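Pectinesterase 1 (Solanum lycopersicum, PDB 1XG2) removes methyl ester groups from cell-wall pectin by hydrolysis, releasing methanol, and may prepare fruit cell walls for softening during ripening. Local coordinates at residues M119-R124 with S302-T307; Q141-S146 with A159-Q164; T195-C200 with T229-S234. All blocks are in the same frame, centred on the assembly; numbering follows the deposited sequence.

Contact 1: residues M119-R124 with S302-T307; sequences MSVINR and SWLRST
In the right-handed parallel beta-helix of this C-terminal pectinesterase domain, the tail runs back along one sheet, and its short helix 301-304 lays an indole on Met119, the loop residue just ahead of strand 120-123. Met119 carries much of the strand-side half of the contact, passing over one face of Trp303. Its CA sits over the six-membered ring, 3.4 Å from the centroid and only 11° off the ring normal, a CH-pi contact. CB follows, 3.6 Å from Trp303 CD2 at the fusion of the two rings. With CG anti to the carbonyl carbon (chi1 -59°) and the chain straight at chi2, the methionine travels on across the same face to the five-membered ring, where CG lies 3.6 Å from Trp303 CG. SD ends this path obliquely, 4.2 Å from the centroid of the five-membered ring, a Met-aromatic contact, and the bend at chi3 then turns CE off. A long, flexible, polarisable thioether suits this place because it can follow a flat indole from ring to ring.

Trp303 holds its CG in the crowded position between backbone N and carbonyl carbon (chi1 55°), and its NE1 is hydrogen-bonded to Ile298 O, so the ring's one polar group is satisfied within the tail. Leu304 CG rests against the opposite face, toward its rim, so the indole is sandwiched between Met119 and Leu304. At the edge stand Ser120 O and Val121 CG2; a beta-branched valine suits the strand, and this one methyl reaches the Trp303 edge, Leu304 CD2 and Thr307 CG2 together. Beyond it, Leu304 O accepts from both Thr307 N and Thr307 OG1, the hydroxyl lying 2.6 Å away on a lone pair, while Thr307 CG2 lies 3.9 Å from Val121 CG2.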
loop_
_atom_site.group_PDB
_atom_site.type_symbol
_atom_site.label_atom_id
_atom_site.label_comp_id
_atom_site.label_asym_id
_atom_site.label_seq_id
_atom_site.Cartn_x
_atom_site.Cartn_y
_atom_site.Cartn_z
ATOM N N MET A 119 6.547 -8.568 1.823
ATOM C CA MET A 119 7.992 -8.749 1.746
ATOM C C MET A 119 8.518 -8.515 0.327
ATOM O O MET A 119 9.295 -9.292 -0.212
ATOM C CB MET A 119 8.318 -10.174 2.193
ATOM C CG MET A 119 7.849 -10.462 3.622
ATOM S SD MET A 119 8.317 -12.107 4.175
ATOM C CE MET A 119 6.968 -13.018 3.407
ATOM N N SER A 120 8.053 -7.409 -0.238
ATOM C CA SER A 120 8.461 -6.985 -1.567
ATOM C C SER A 120 9.550 -5.911 -1.501
ATOM O O SER A 120 9.600 -5.105 -0.564
ATOM C CB SER A 120 7.244 -6.476 -2.345
ATOM O OG SER A 120 6.547 -5.499 -1.585
ATOM N N VAL A 121 10.426 -5.917 -2.504
ATOM C CA VAL A 121 11.510 -4.960 -2.611
ATOM C C VAL A 121 11.462 -4.310 -3.982
ATOM O O VAL A 121 11.347 -5.002 -5.001
ATOM C CB VAL A 121 12.892 -5.639 -2.463
ATOM C CG1 VAL A 121 14.025 -4.585 -2.610
ATOM C CG2 VAL A 121 12.988 -6.339 -1.140
ATOM N N ILE A 122 11.532 -2.985 -3.995
ATOM C CA ILE A 122 11.638 -2.205 -5.218
ATOM C C ILE A 122 13.012 -1.519 -5.132
ATOM O O ILE A 122 13.219 -0.624 -4.323
ATOM C CB ILE A 122 10.447 -1.214 -5.322
ATOM C CG1 ILE A 122 9.128 -1.982 -5.476
ATOM C CG2 ILE A 122 10.584 -0.299 -6.525
ATOM C CD1 ILE A 122 8.590 -2.600 -4.203
ATOM N N ASN A 123 13.939 -1.951 -5.983
ATOM C CA ASN A 123 15.339 -1.573 -5.923
ATOM C C ASN A 123 15.791 -0.944 -7.238
ATOM O O ASN A 123 15.676 -1.559 -8.280
ATOM C CB ASN A 123 16.158 -2.834 -5.666
ATOM C CG ASN A 123 17.630 -2.548 -5.378
ATOM O OD1 ASN A 123 18.516 -3.333 -5.710
ATOM N ND2 ASN A 123 17.889 -1.387 -4.783
ATOM N N ARG A 124 16.310 0.269 -7.171
ATOM C CA ARG A 124 16.860 0.962 -8.331
ATOM C C ARG A 124 15.826 1.050 -9.459
ATOM O O ARG A 124 16.124 0.722 -10.607
ATOM C CB ARG A 124 18.129 0.268 -8.829
ATOM C CG ARG A 124 19.273 0.275 -7.812
ATOM C CD ARG A 124 20.626 -0.081 -8.419
ATOM N NE ARG A 124 20.624 -1.379 -9.084
ATOM C CZ ARG A 124 21.039 -2.528 -8.542
ATOM N NH1 ARG A 124 21.526 -2.585 -7.309
ATOM N NH2 ARG A 124 20.988 -3.635 -9.260
ATOM N N SER A 302 14.175 -10.160 8.847
ATOM C CA SER A 302 13.641 -11.520 8.701
ATOM C C SER A 302 13.409 -11.920 7.260
ATOM O O SER A 302 13.244 -13.106 6.961
ATOM C CB SER A 302 12.350 -11.687 9.525
ATOM O OG SER A 302 11.284 -10.864 9.054
ATOM N N TRP A 303 13.367 -10.941 6.361
ATOM C CA TRP A 303 13.238 -11.216 4.946
ATOM C C TRP A 303 14.136 -10.380 4.021
ATOM O O TRP A 303 14.326 -10.755 2.885
ATOM C CB TRP A 303 11.774 -11.075 4.503
ATOM C CG TRP A 303 11.144 -9.757 4.821
ATOM C CD1 TRP A 303 10.580 -9.396 6.001
ATOM C CD2 TRP A 303 11.001 -8.629 3.947
ATOM N NE1 TRP A 303 10.096 -8.116 5.926
ATOM C CE2 TRP A 303 10.332 -7.621 4.671
ATOM C CE3 TRP A 303 11.360 -8.369 2.617
ATOM C CZ2 TRP A 303 10.023 -6.370 4.118
ATOM C CZ3 TRP A 303 11.047 -7.127 2.064
ATOM C CH2 TRP A 303 10.390 -6.146 2.813
ATOM N N LEU A 304 14.678 -9.257 4.462
ATOM C CA LEU A 304 15.468 -8.442 3.537
ATOM C C LEU A 304 16.814 -9.069 3.254
ATOM O O LEU A 304 17.307 -8.988 2.126
ATOM C CB LEU A 304 15.678 -7.038 4.057
ATOM C CG LEU A 304 14.538 -6.084 3.739
ATOM C CD1 LEU A 304 14.789 -4.748 4.434
ATOM C CD2 LEU A 304 14.341 -5.913 2.232
ATOM N N ARG A 305 17.407 -9.716 4.263
ATOM C CA ARG A 305 18.773 -10.212 4.100
ATOM C C ARG A 305 18.893 -11.205 2.944
ATOM O O ARG A 305 19.917 -11.213 2.258
ATOM C CB ARG A 305 19.382 -10.749 5.420
ATOM C CG ARG A 305 18.612 -11.973 5.991
ATOM C CD ARG A 305 19.296 -12.722 7.152
ATOM N NE ARG A 305 18.946 -12.200 8.481
ATOM C CZ ARG A 305 17.858 -12.518 9.187
ATOM N NH1 ARG A 305 16.952 -13.378 8.727
ATOM N NH2 ARG A 305 17.679 -11.966 10.385
ATOM N N SER A 306 17.856 -12.000 2.668
ATOM C CA SER A 306 17.962 -12.977 1.580
ATOM C C SER A 306 17.768 -12.399 0.188
ATOM O O SER A 306 17.954 -13.107 -0.792
ATOM C CB SER A 306 17.013 -14.163 1.787
ATOM O OG SER A 306 17.199 -14.694 3.091
ATOM N N THR A 307 17.390 -11.127 0.092
ATOM C CA THR A 307 17.233 -10.462 -1.209
ATOM C C THR A 307 18.536 -9.967 -1.812
ATOM O O THR A 307 18.615 -9.784 -3.023
ATOM C CB THR A 307 16.276 -9.248 -1.117
ATOM O OG1 THR A 307 16.887 -8.206 -0.333
ATOM C CG2 THR A 307 14.969 -9.593 -0.384
#

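Contact 2: residues Q141-S146 with A159-Q164; sequences QFYRDS and AAVVFQ
Tyr143 and Phe163 form an offset stack, their centroids 4.6 Å apart and their planes at 21°. Both side chains leave their strands the same way, each CG anti to the carbonyl carbon, so flat rings on paired parallel residues lie side by side; Phe163 CE2 sits over the tyrosine face, toward its rim. Val161 CG2 adds a methyl 3.5 Å from Tyr143 CE1. An alanine at Tyr143 would probably loosen the packing around Phe163 and Val161, since the stacked ring and the surface against the methyl would both be gone.

The backbone ladder sets this register: Tyr143 N donates almost straight (176°) to Val162 O at 2.9 Å, and Gln164 N returns a bond to Tyr143 O. On the other side of the sheet Gln164 OE1 lies at the edge of the Phe142 ring and takes a weak bond from Arg144 NH1, while Arg144 NE makes a salt bridge with Asp145 OD2. Gln164 NE2 is held by Val312 O and Gln198 OE1.

Leu134 of strand 134-136 packs on the Tyr143-Phe163 pair inside the beta-helix, whereas Val294 of helix 294-297 covers Phe142 and Val162; strand 120-123 lies beside 140-144, and strand 194-198 beside 160-164.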
loop_
_atom_site.group_PDB
_atom_site.type_symbol
_atom_site.label_atom_id
_atom_site.label_comp_id
_atom_site.label_asym_id
_atom_site.label_seq_id
_atom_site.Cartn_x
_atom_site.Cartn_y
_atom_site.Cartn_z
ATOM N N GLN A 141 6.561 -3.532 2.502
ATOM C CA GLN A 141 7.287 -3.139 1.295
ATOM C C GLN A 141 8.520 -2.303 1.653
ATOM O O GLN A 141 8.506 -1.528 2.603
ATOM C CB GLN A 141 6.377 -2.347 0.345
ATOM C CG GLN A 141 5.005 -2.972 0.122
ATOM C CD GLN A 141 4.086 -2.179 -0.791
ATOM O OE1 GLN A 141 2.871 -2.432 -0.818
ATOM N NE2 GLN A 141 4.638 -1.253 -1.537
ATOM N N PHE A 142 9.570 -2.479 0.866
ATOM C CA PHE A 142 10.811 -1.740 1.001
ATOM C C PHE A 142 11.200 -1.198 -0.366
ATOM O O PHE A 142 11.308 -1.961 -1.343
ATOM C CB PHE A 142 11.900 -2.663 1.534
ATOM C CG PHE A 142 13.218 -1.987 1.800
ATOM C CD1 PHE A 142 13.326 -0.959 2.719
ATOM C CD2 PHE A 142 14.366 -2.411 1.139
ATOM C CE1 PHE A 142 14.555 -0.347 2.942
ATOM C CE2 PHE A 142 15.604 -1.810 1.383
ATOM C CZ PHE A 142 15.689 -0.784 2.265
ATOM N N TYR A 143 11.420 0.112 -0.408
ATOM C CA TYR A 143 11.878 0.829 -1.582
ATOM C C TYR A 143 13.271 1.373 -1.301
ATOM O O TYR A 143 13.488 2.035 -0.298
ATOM C CB TYR A 143 10.933 1.987 -1.925
ATOM C CG TYR A 143 9.589 1.490 -2.382
ATOM C CD1 TYR A 143 8.662 0.980 -1.464
ATOM C CD2 TYR A 143 9.231 1.524 -3.719
ATOM C CE1 TYR A 143 7.422 0.513 -1.875
ATOM C CE2 TYR A 143 7.984 1.043 -4.142
ATOM C CZ TYR A 143 7.101 0.521 -3.214
ATOM O OH TYR A 143 5.876 0.028 -3.618
ATOM N N ARG A 144 14.200 1.087 -2.199
ATOM C CA ARG A 144 15.600 1.423 -2.010
ATOM C C ARG A 144 16.197 1.953 -3.301
ATOM O O ARG A 144 15.989 1.384 -4.374
ATOM C CB ARG A 144 16.352 0.179 -1.552
ATOM C CG ARG A 144 17.847 0.342 -1.363
ATOM C CD ARG A 144 18.261 1.188 -0.160
ATOM N NE ARG A 144 19.698 1.453 -0.213
ATOM C CZ ARG A 144 20.495 1.612 0.838
ATOM N NH1 ARG A 144 20.026 1.576 2.084
ATOM N NH2 ARG A 144 21.790 1.827 0.638
ATOM N N ASP A 145 16.985 3.024 -3.178
ATOM C CA ASP A 145 17.759 3.571 -4.287
ATOM C C ASP A 145 16.902 3.878 -5.523
ATOM O O ASP A 145 17.352 3.716 -6.651
ATOM C CB ASP A 145 18.889 2.609 -4.662
ATOM C CG ASP A 145 19.974 2.523 -3.595
ATOM O OD1 ASP A 145 20.804 1.596 -3.688
ATOM O OD2 ASP A 145 20.081 3.323 -2.644
ATOM N N SER A 146 15.663 4.310 -5.301
ATOM C CA SER A 146 14.709 4.453 -6.393
ATOM C C SER A 146 14.311 5.915 -6.574
ATOM O O SER A 146 14.527 6.749 -5.699
ATOM C CB SER A 146 13.480 3.567 -6.140
ATOM O OG SER A 146 13.809 2.183 -6.252
ATOM N N ALA A 159 0.097 0.353 2.935
ATOM C CA ALA A 159 1.179 -0.604 3.205
ATOM C C ALA A 159 1.856 -0.264 4.519
ATOM O O ALA A 159 1.716 0.841 5.022
ATOM C CB ALA A 159 2.222 -0.566 2.085
ATOM N N ALA A 160 2.581 -1.222 5.086
ATOM C CA ALA A 160 3.651 -0.884 6.007
ATOM C C ALA A 160 4.880 -0.797 5.108
ATOM O O ALA A 160 5.325 -1.807 4.553
ATOM C CB ALA A 160 3.819 -1.940 7.059
ATOM N N VAL A 161 5.401 0.411 4.939
ATOM C CA VAL A 161 6.365 0.683 3.886
ATOM C C VAL A 161 7.453 1.659 4.327
ATOM O O VAL A 161 7.174 2.698 4.928
ATOM C CB VAL A 161 5.655 1.198 2.584
ATOM C CG1 VAL A 161 4.915 2.490 2.827
ATOM C CG2 VAL A 161 6.657 1.379 1.456
ATOM N N VAL A 162 8.695 1.294 4.025
ATOM C CA VAL A 162 9.847 2.173 4.192
ATOM C C VAL A 162 10.508 2.494 2.852
ATOM O O VAL A 162 10.820 1.594 2.063
ATOM C CB VAL A 162 10.877 1.532 5.127
ATOM C CG1 VAL A 162 12.110 2.414 5.268
ATOM C CG2 VAL A 162 10.233 1.278 6.485
ATOM N N PHE A 163 10.698 3.785 2.611
ATOM C CA PHE A 163 11.492 4.314 1.505
ATOM C C PHE A 163 12.834 4.726 2.076
ATOM O O PHE A 163 12.904 5.512 3.024
ATOM C CB PHE A 163 10.809 5.522 0.860
ATOM C CG PHE A 163 9.503 5.196 0.215
ATOM C CD1 PHE A 163 8.345 5.133 0.970
ATOM C CD2 PHE A 163 9.427 4.946 -1.153
ATOM C CE1 PHE A 163 7.143 4.800 0.383
ATOM C CE2 PHE A 163 8.226 4.619 -1.745
ATOM C CZ PHE A 163 7.086 4.556 -0.982
ATOM N N GLN A 164 13.901 4.182 1.513
ATOM C CA GLN A 164 15.234 4.466 1.990
ATOM C C GLN A 164 16.144 4.833 0.838
ATOM O O GLN A 164 16.235 4.092 -0.125
ATOM C CB GLN A 164 15.772 3.238 2.706
ATOM C CG GLN A 164 16.614 3.538 3.885
ATOM C CD GLN A 164 16.996 2.278 4.625
ATOM O OE1 GLN A 164 17.707 1.439 4.078
ATOM N NE2 GLN A 164 16.511 2.130 5.853
#

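Contact 3: residues T195-C200 with T229-S234; sequences TSIQFC and TVVMES
The Phe199 ring carries Gln198 CG over the centre of one face, 3.5 Å above the plane, so the aliphatic part of its own neighbour backs the aromatic group. Glu233 approaches the ring obliquely with its CB, 3.5 Å from Phe199 CE2; the two side chains run alongside each other, with ring and carboxylate planes 51° apart. The glutamate bends at chi2, so CB and CG lie against the Phe199 ring while the carboxylate leads away from the 195-200 segment. The amide of Gln198, at the end of an extended chain, is gripped at both atoms: OE1 accepts from Gln164 NE2 and NE2 donates to Gly314 O.

These residues belong to adjacent rungs of the parallel beta-helix, where equivalent positions of successive coils stack in register. Ile197 beside Val231, with Ile197 CD1 4.1 Å from Val231 CG2, shows such stacking of branched aliphatic residues, which suit a buried strand. The straightest rung bond runs from Met232 N to Ile197 O, 2.8 Å long at 174°. On the opposite face Met232 stretches out past Gln198, bringing CE 3.9 Å from Ser196 OG, a hydroxyl bonded to Phe292 O.

Where the strands end, Phe199 and Glu233 both take left-handed backbone angles and the chain turns. Ser234 OG, small enough for this corner, accepts from Cys200 N at 3.1 Å and donates to Met232 O, which also receives Phe199 N.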
loop_
_atom_site.group_PDB
_atom_site.type_symbol
_atom_site.label_atom_id
_atom_site.label_comp_id
_atom_site.label_asym_id
_atom_site.label_seq_id
_atom_site.Cartn_x
_atom_site.Cartn_y
_atom_site.Cartn_z
ATOM N N THR A 195 3.574 4.930 6.401
ATOM C CA THR A 195 4.630 5.240 5.453
ATOM C C THR A 195 5.784 5.914 6.174
ATOM O O THR A 195 5.615 6.909 6.850
ATOM C CB THR A 195 4.088 6.156 4.366
ATOM O OG1 THR A 195 3.202 5.417 3.515
ATOM C CG2 THR A 195 5.200 6.662 3.453
ATOM N N SER A 196 6.973 5.380 5.971
ATOM C CA SER A 196 8.176 5.924 6.575
ATOM C C SER A 196 9.143 6.271 5.450
ATOM O O SER A 196 9.416 5.446 4.588
ATOM C CB SER A 196 8.797 4.886 7.505
ATOM O OG SER A 196 10.072 5.301 7.959
ATOM N N ILE A 197 9.641 7.502 5.458
ATOM C CA ILE A 197 10.569 7.990 4.456
ATOM C C ILE A 197 11.852 8.362 5.202
ATOM O O ILE A 197 11.828 9.230 6.070
ATOM C CB ILE A 197 9.957 9.214 3.744
ATOM C CG1 ILE A 197 8.784 8.777 2.863
ATOM C CG2 ILE A 197 11.000 9.988 2.895
ATOM C CD1 ILE A 197 7.843 9.927 2.521
ATOM N N GLN A 198 12.949 7.709 4.851
ATOM C CA GLN A 198 14.199 7.776 5.612
ATOM C C GLN A 198 15.406 7.892 4.701
ATOM O O GLN A 198 15.548 7.114 3.774
ATOM C CB GLN A 198 14.337 6.496 6.446
ATOM C CG GLN A 198 15.397 6.551 7.516
ATOM C CD GLN A 198 15.570 5.214 8.236
ATOM O OE1 GLN A 198 15.296 4.150 7.665
ATOM N NE2 GLN A 198 16.048 5.270 9.481
ATOM N N PHE A 199 16.295 8.842 4.986
ATOM C CA PHE A 199 17.498 9.068 4.168
ATOM C C PHE A 199 17.157 9.312 2.698
ATOM O O PHE A 199 17.898 8.908 1.807
ATOM C CB PHE A 199 18.482 7.899 4.246
ATOM C CG PHE A 199 18.666 7.335 5.618
ATOM C CD1 PHE A 199 18.644 5.963 5.812
ATOM C CD2 PHE A 199 18.897 8.157 6.708
ATOM C CE1 PHE A 199 18.817 5.423 7.078
ATOM C CE2 PHE A 199 19.070 7.619 7.980
ATOM C CZ PHE A 199 19.039 6.250 8.159
ATOM N N CYS A 200 16.050 10.001 2.462
ATOM C CA CYS A 200 15.585 10.284 1.123
ATOM C C CYS A 200 15.886 11.733 0.751
ATOM O O CYS A 200 16.244 12.559 1.596
ATOM C CB CYS A 200 14.079 10.017 1.034
ATOM S SG CYS A 200 13.676 8.243 1.004
ATOM N N THR A 229 2.353 8.842 8.808
ATOM C CA THR A 229 3.474 9.106 7.945
ATOM C C THR A 229 4.574 9.800 8.732
ATOM O O THR A 229 4.305 10.728 9.502
ATOM C CB THR A 229 3.024 9.997 6.787
ATOM O OG1 THR A 229 1.991 9.339 6.040
ATOM C CG2 THR A 229 4.147 10.238 5.789
ATOM N N VAL A 230 5.805 9.344 8.550
ATOM C CA VAL A 230 6.958 9.972 9.169
ATOM C C VAL A 230 8.045 10.155 8.143
ATOM O O VAL A 230 8.329 9.259 7.334
ATOM C CB VAL A 230 7.497 9.156 10.346
ATOM C CG1 VAL A 230 8.804 9.739 10.854
ATOM C CG2 VAL A 230 6.479 9.121 11.449
ATOM N N VAL A 231 8.635 11.344 8.169
ATOM C CA VAL A 231 9.720 11.693 7.278
ATOM C C VAL A 231 10.921 11.977 8.177
ATOM O O VAL A 231 10.859 12.883 8.996
ATOM C CB VAL A 231 9.392 12.940 6.455
ATOM C CG1 VAL A 231 10.602 13.340 5.606
ATOM C CG2 VAL A 231 8.151 12.707 5.582
ATOM N N MET A 232 11.984 11.192 8.049
ATOM C CA MET A 232 13.137 11.349 8.942
ATOM C C MET A 232 14.497 11.220 8.282
ATOM O O MET A 232 14.660 10.541 7.276
ATOM C CB MET A 232 13.016 10.400 10.139
ATOM C CG MET A 232 12.937 8.951 9.849
ATOM S SD MET A 232 12.373 8.012 11.335
ATOM C CE MET A 232 12.570 6.400 10.686
ATOM N N GLU A 233 15.481 11.909 8.864
ATOM C CA GLU A 233 16.839 11.926 8.362
ATOM C C GLU A 233 16.901 12.127 6.855
ATOM O O GLU A 233 17.707 11.506 6.166
ATOM C CB GLU A 233 17.581 10.650 8.778
ATOM C CG GLU A 233 17.813 10.546 10.280
ATOM C CD GLU A 233 19.008 11.373 10.790
ATOM O OE1 GLU A 233 19.762 11.988 9.981
ATOM O OE2 GLU A 233 19.193 11.410 12.030
ATOM N N SER A 234 16.049 13.011 6.357
ATOM C CA SER A 234 15.927 13.253 4.928
ATOM C C SER A 234 16.205 14.711 4.585
ATOM O O SER A 234 16.104 15.607 5.436
ATOM C CB SER A 234 14.522 12.883 4.438
ATOM O OG SER A 234 14.270 11.494 4.564
#

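Overall arrangement
All three contacts are largely buried and reach the same sheet of the beta-helix. Contacts 2 and 3 join neighbouring strands through backbone ladders and touch where strands 160-164 and 194-198 are adjacent. Contact 1 has no hydrogen bond between its segments: the tail lies on the sheet through aromatic, sulfur and aliphatic surfaces, with Met119 and Thr307 partly exposed. It meets contact 2, but its nearest atoms stay about 9 Å from contact 3. In contact 3 Phe199 and Glu233 are partly exposed at the turns, whereas the touching residues of contact 2 are buried but for Asp145. Contact 2 has its centre nearest that of the chain (about 7 Å), then contact 3 (about 12 Å) and contact 1 (about 15 Å).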